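Local coordinates for putative sugar ABC transport system, substrate-binding protein (PDB 5IX8) that probably binds a sugar in the periplasm and delivers it to an ABC transporter for import, at residues A[58-63]-A[86-91]; A[236-241]-A[299-304]. One frame throughout, in Å; residues are numbered along the deposited sequence.

Contact 1 (A[58-63]-A[86-91]); sequences GNVQQQ and SGYDPV
Tyr88 reaches across from the loop ahead of helix 89-97 and brings the hydroxyl end of its ring between Val60 and Gln63, one turn apart at the start of helix 60-73. The nearest CA atoms, of Val60 and Gly87, are 8.0 Å apart, so the phenol ring does the bridging. Val60 brings both methyls obliquely to the hydroxyl end from one side of the ring, with Gln63 OE1 on the other side of its plane: CG1 lies 3.9 Å from Tyr88 CZ, and CG2 3.5 Å from Tyr88 OH. CG1 is anti to the backbone N (chi1 172°), which turns both branches to the tyrosine. Gln63 has its CB in the ring plane at the edge, 4.0 Å from Tyr88 CE2, and its amide plane nearly perpendicular to the ring (87°). Gln63 OE1 comes within 2.6 Å of Tyr88 OH, and both oxygens accept the backbone N-H of Ala83; Gln63 NE2 bonds to Thr21 OG1 and Ser81 O, so the amide is gripped at both ends. Phe64 adds an edge-to-face ring contact to Tyr88. In the parallel-sheet lobe of this periplasmic binding protein fold, the cluster ties the beginnings of helices 60-73 and 89-97 to the loop after strand 77-80, whose Leu80 touches Gln63 and Tyr88.

Contact 2 (A[236-241]-A[299-304]); sequences ENEAMI and SNVDTH
Helix 235-242 and the loop 299-304 come together with their nearest CA atoms, those of Glu238 and Val301, 6.5 Å apart, in the domain of this periplasmic binding protein built on the mixed sheet. The loop follows strand 295-296, which runs antiparallel to strand 246-250 at the edge of that sheet. Two backbone bonds curl it: Asn300 O accepts both Thr303 N, at 3.0 Å, and His304 N, at 2.7 Å. On the other segment, the helical bond from Ile241 N to Asn237 O measures 2.9 Å. Val301 projects from the curled loop toward the helix and meets two residues three positions apart. Its CG2, anti to the backbone N, settles against the backbone and CB of Glu238, 4.0 Å from Glu238 CA and 4.1 Å from Glu238 CB. Ile241 points back toward the loop, and the two side chains run alongside each other with opposite headings. The contact is apolar: of the Glu238 side chain, CB makes the approach, while the carboxylate OE2 hydrogen-bonds to Tyr311 OH. Val296 touches both Ile241 and Val301, extending the apolar cluster to the edge strand, and a salt bridge from Asp302 to Arg242 adds a polar link beside it. Where the two side chains pass, Ile241 CG2 lies 4.1 Å from Val301 CB.

Overall arrangement
Both segments of contact 1 precede those of contact 2 in the sequence, and the chain's centre lies between the two sites, whose own centres are 37 Å apart and nearest atoms about 23 Å apart. They share no helix or strand. Contact 1 belongs to the domain with the parallel sheet, beside strand 77-80; contact 2 belongs to the domain with the mixed sheet, near strands 246-250 and 295-296. Each sheet has strand order 2-1-3-4-5-6, evidence for the two similar alpha/beta lobes of a periplasmic binding protein. Each contact therefore joins elements within one lobe, and neither bridges the two lobes, between which relatives of this family bind their sugar.

Contact 1 (A[58-63]-A[86-91])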
loop_
_atom_site.group_PDB
_atom_site.type_symbol
_atom_site.label_atom_id
_atom_site.label_comp_id
_atom_site.label_asym_id
_atom_site.label_seq_id
_atom_site.Cartn_x
_atom_site.Cartn_y
_atom_site.Cartn_z
ATOM N N GLY A 58 11.895 4.620 7.309
ATOM C CA GLY A 58 12.886 4.757 8.364
ATOM C C GLY A 58 12.827 6.054 9.149
ATOM O O GLY A 58 13.496 6.146 10.188
ATOM N N ASN A 59 12.050 7.052 8.695
ATOM C CA ASN A 59 11.925 8.336 9.388
ATOM C C ASN A 59 10.924 8.236 10.538
ATOM O O ASN A 59 9.896 8.913 10.594
ATOM C CB ASN A 59 11.523 9.435 8.406
ATOM C CG ASN A 59 12.704 9.950 7.621
ATOM O OD1 ASN A 59 13.812 9.397 7.738
ATOM N ND2 ASN A 59 12.500 11.010 6.838
ATOM N N VAL A 60 11.265 7.369 11.489
ATOM C CA VAL A 60 10.339 7.041 12.556
ATOM C C VAL A 60 10.231 8.185 13.569
ATOM O O VAL A 60 9.129 8.526 14.013
ATOM C CB VAL A 60 10.791 5.708 13.175
ATOM C CG1 VAL A 60 10.020 5.407 14.396
ATOM C CG2 VAL A 60 10.583 4.594 12.166
ATOM N N GLN A 61 11.360 8.816 13.928
ATOM C CA GLN A 61 11.317 9.920 14.892
ATOM C C GLN A 61 10.475 11.079 14.376
ATOM O O GLN A 61 9.730 11.710 15.143
ATOM C CB GLN A 61 12.740 10.377 15.217
ATOM C CG GLN A 61 13.515 9.363 16.085
ATOM C CD GLN A 61 12.884 9.182 17.472
ATOM O OE1 GLN A 61 12.336 10.132 18.050
ATOM N NE2 GLN A 61 12.939 7.961 17.999
ATOM N N GLN A 62 10.564 11.365 13.069
ATOM C CA GLN A 62 9.727 12.400 12.470
ATOM C C GLN A 62 8.253 12.116 12.711
ATOM O O GLN A 62 7.482 13.022 13.053
ATOM C CB GLN A 62 10.008 12.497 10.968
ATOM C CG GLN A 62 11.375 13.091 10.613
ATOM C CD GLN A 62 12.540 12.076 10.605
ATOM O OE1 GLN A 62 12.476 10.990 11.188
ATOM N NE2 GLN A 62 13.625 12.458 9.931
ATOM N N GLN A 63 7.845 10.852 12.564
ATOM C CA GLN A 63 6.439 10.519 12.764
ATOM C C GLN A 63 6.062 10.532 14.232
ATOM O O GLN A 63 4.940 10.911 14.567
ATOM C CB GLN A 63 6.108 9.161 12.147
ATOM C CG GLN A 63 5.852 9.256 10.705
ATOM C CD GLN A 63 5.230 8.007 10.144
ATOM O OE1 GLN A 63 5.652 6.883 10.442
ATOM N NE2 GLN A 63 4.236 8.193 9.314
ATOM N N SER A 86 7.991 -1.653 13.239
ATOM C CA SER A 86 8.122 -1.724 14.691
ATOM C C SER A 86 8.523 -0.384 15.293
ATOM O O SER A 86 9.126 0.474 14.640
ATOM C CB SER A 86 9.136 -2.806 15.095
ATOM O OG SER A 86 8.673 -4.101 14.711
ATOM N N GLY A 87 8.170 -0.222 16.563
ATOM C CA GLY A 87 8.575 0.914 17.365
ATOM C C GLY A 87 7.484 1.928 17.683
ATOM O O GLY A 87 7.770 2.910 18.378
ATOM N N TYR A 88 6.263 1.748 17.176
ATOM C CA TYR A 88 5.184 2.712 17.371
ATOM C C TYR A 88 4.279 2.371 18.542
ATOM O O TYR A 88 3.406 3.176 18.877
ATOM C CB TYR A 88 4.323 2.828 16.096
ATOM C CG TYR A 88 5.067 3.542 14.992
ATOM C CD1 TYR A 88 6.051 2.890 14.260
ATOM C CD2 TYR A 88 4.790 4.871 14.684
ATOM C CE1 TYR A 88 6.727 3.516 13.256
ATOM C CE2 TYR A 88 5.484 5.526 13.651
ATOM C CZ TYR A 88 6.461 4.840 12.965
ATOM O OH TYR A 88 7.154 5.451 11.964
ATOM N N ASP A 89 4.436 1.209 19.173
ATOM C CA ASP A 89 3.493 0.904 20.248
ATOM C C ASP A 89 3.557 1.939 21.372
ATOM O O ASP A 89 2.486 2.350 21.842
ATOM C CB ASP A 89 3.704 -0.524 20.768
ATOM C CG ASP A 89 2.572 -0.998 21.661
ATOM O OD1 ASP A 89 1.451 -1.166 21.162
ATOM O OD2 ASP A 89 2.814 -1.217 22.869
ATOM N N PRO A 90 4.724 2.425 21.825
ATOM C CA PRO A 90 4.700 3.433 22.910
ATOM C C PRO A 90 3.941 4.691 22.552
ATOM O O PRO A 90 3.209 5.225 23.400
ATOM C CB PRO A 90 6.186 3.727 23.170
ATOM C CG PRO A 90 6.874 2.471 22.732
ATOM C CD PRO A 90 6.103 1.988 21.526
ATOM N N VAL A 91 4.093 5.197 21.330
ATOM C CA VAL A 91 3.401 6.437 20.998
ATOM C C VAL A 91 1.917 6.187 20.794
ATOM O O VAL A 91 1.088 7.027 21.152
ATOM C CB VAL A 91 4.037 7.144 19.783
ATOM C CG1 VAL A 91 3.864 6.372 18.490
ATOM C CG2 VAL A 91 3.454 8.532 19.644
#

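Contact 2 (A[236-241]-A[299-304])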
loop_
_atom_site.group_PDB
_atom_site.type_symbol
_atom_site.label_atom_id
_atom_site.label_comp_id
_atom_site.label_asym_id
_atom_site.label_seq_id
_atom_site.Cartn_x
_atom_site.Cartn_y
_atom_site.Cartn_z
ATOM N N GLU A 236 1.329 6.011 -16.155
ATOM C CA GLU A 236 2.291 5.524 -17.133
ATOM C C GLU A 236 2.326 4.001 -17.220
ATOM O O GLU A 236 2.775 3.450 -18.247
ATOM C CB GLU A 236 3.677 6.094 -16.804
ATOM C CG GLU A 236 3.758 7.600 -17.045
ATOM C CD GLU A 236 3.069 8.454 -15.970
ATOM O OE1 GLU A 236 2.684 7.917 -14.893
ATOM O OE2 GLU A 236 2.959 9.692 -16.187
ATOM N N ASN A 237 1.842 3.305 -16.184
ATOM C CA ASN A 237 1.792 1.845 -16.223
ATOM C C ASN A 237 0.833 1.335 -17.289
ATOM O O ASN A 237 0.974 0.201 -17.763
ATOM C CB ASN A 237 1.316 1.279 -14.894
ATOM C CG ASN A 237 2.302 1.489 -13.754
ATOM O OD1 ASN A 237 1.891 1.494 -12.604
ATOM N ND2 ASN A 237 3.592 1.647 -14.059
ATOM N N GLU A 238 -0.182 2.130 -17.632
ATOM C CA GLU A 238 -1.199 1.665 -18.577
ATOM C C GLU A 238 -0.575 1.312 -19.915
ATOM O O GLU A 238 -0.807 0.226 -20.441
ATOM C CB GLU A 238 -2.288 2.727 -18.735
ATOM C CG GLU A 238 -3.021 3.018 -17.403
ATOM C CD GLU A 238 -3.918 4.260 -17.463
ATOM O OE1 GLU A 238 -4.277 4.664 -18.592
ATOM O OE2 GLU A 238 -4.265 4.834 -16.394
ATOM N N ALA A 239 0.258 2.207 -20.459
ATOM C CA ALA A 239 0.911 1.926 -21.739
ATOM C C ALA A 239 1.889 0.755 -21.612
ATOM O O ALA A 239 2.012 -0.064 -22.530
ATOM C CB ALA A 239 1.624 3.189 -22.249
HETATM N N MSE A 240 2.570 0.642 -20.476
HETATM C CA MSE A 240 3.522 -0.434 -20.254
HETATM C C MSE A 240 2.837 -1.793 -20.226
HETATM O O MSE A 240 3.416 -2.781 -20.672
HETATM C CB MSE A 240 4.286 -0.213 -18.932
HETATM C CG MSE A 240 5.101 1.075 -18.884
HETATM SE SE MSE A 240 6.071 1.249 -17.165
HETATM C CE MSE A 240 7.182 2.806 -17.551
ATOM N N ILE A 241 1.618 -1.849 -19.668
ATOM C CA ILE A 241 0.828 -3.077 -19.729
ATOM C C ILE A 241 0.445 -3.397 -21.171
ATOM O O ILE A 241 0.601 -4.533 -21.643
ATOM C CB ILE A 241 -0.414 -2.952 -18.835
ATOM C CG1 ILE A 241 -0.014 -2.898 -17.363
ATOM C CG2 ILE A 241 -1.369 -4.096 -19.080
ATOM C CD1 ILE A 241 -1.215 -2.703 -16.433
ATOM N N SER A 299 -5.935 -7.738 -20.080
ATOM C CA SER A 299 -7.339 -8.085 -20.246
ATOM C C SER A 299 -8.274 -7.030 -19.677
ATOM O O SER A 299 -9.425 -6.966 -20.098
ATOM C CB SER A 299 -7.634 -9.442 -19.605
ATOM O OG SER A 299 -7.658 -9.372 -18.184
ATOM N N ASN A 300 -7.819 -6.189 -18.737
ATOM C CA ASN A 300 -8.723 -5.210 -18.150
ATOM C C ASN A 300 -8.123 -3.820 -17.994
ATOM O O ASN A 300 -8.714 -2.980 -17.300
ATOM C CB ASN A 300 -9.235 -5.688 -16.786
ATOM C CG ASN A 300 -8.132 -5.799 -15.763
ATOM O OD1 ASN A 300 -6.983 -5.544 -16.067
ATOM N ND2 ASN A 300 -8.479 -6.188 -14.552
ATOM N N VAL A 301 -6.962 -3.543 -18.588
ATOM C CA VAL A 301 -6.377 -2.221 -18.424
ATOM C C VAL A 301 -7.303 -1.150 -18.999
ATOM O O VAL A 301 -7.313 -0.014 -18.526
ATOM C CB VAL A 301 -4.957 -2.208 -19.048
ATOM C CG1 VAL A 301 -4.988 -2.457 -20.578
ATOM C CG2 VAL A 301 -4.228 -0.912 -18.743
ATOM N N ASP A 302 -8.131 -1.494 -19.983
ATOM C CA ASP A 302 -9.038 -0.509 -20.568
ATOM C C ASP A 302 -10.391 -0.436 -19.870
ATOM O O ASP A 302 -11.192 0.434 -20.216
ATOM C CB ASP A 302 -9.249 -0.801 -22.050
ATOM C CG ASP A 302 -7.981 -0.621 -22.855
ATOM O OD1 ASP A 302 -7.099 0.167 -22.446
ATOM O OD2 ASP A 302 -7.851 -1.272 -23.899
ATOM N N THR A 303 -10.673 -1.303 -18.895
ATOM C CA THR A 303 -11.990 -1.314 -18.256
ATOM C C THR A 303 -11.918 -1.262 -16.743
ATOM O O THR A 303 -12.884 -0.853 -16.092
ATOM C CB THR A 303 -12.774 -2.563 -18.635
ATOM O OG1 THR A 303 -12.017 -3.721 -18.263
ATOM C CG2 THR A 303 -13.070 -2.589 -20.128
ATOM N N HIS A 304 -10.812 -1.720 -16.168
ATOM C CA HIS A 304 -10.700 -1.764 -14.711
ATOM C C HIS A 304 -10.856 -0.357 -14.136
ATOM O O HIS A 304 -10.389 0.612 -14.736
ATOM C CB HIS A 304 -9.347 -2.370 -14.315
ATOM C CG HIS A 304 -9.150 -2.532 -12.835
ATOM N ND1 HIS A 304 -9.021 -1.463 -11.977
ATOM C CD2 HIS A 304 -9.040 -3.643 -12.068
ATOM C CE1 HIS A 304 -8.857 -1.901 -10.742
ATOM N NE2 HIS A 304 -8.844 -3.225 -10.770
#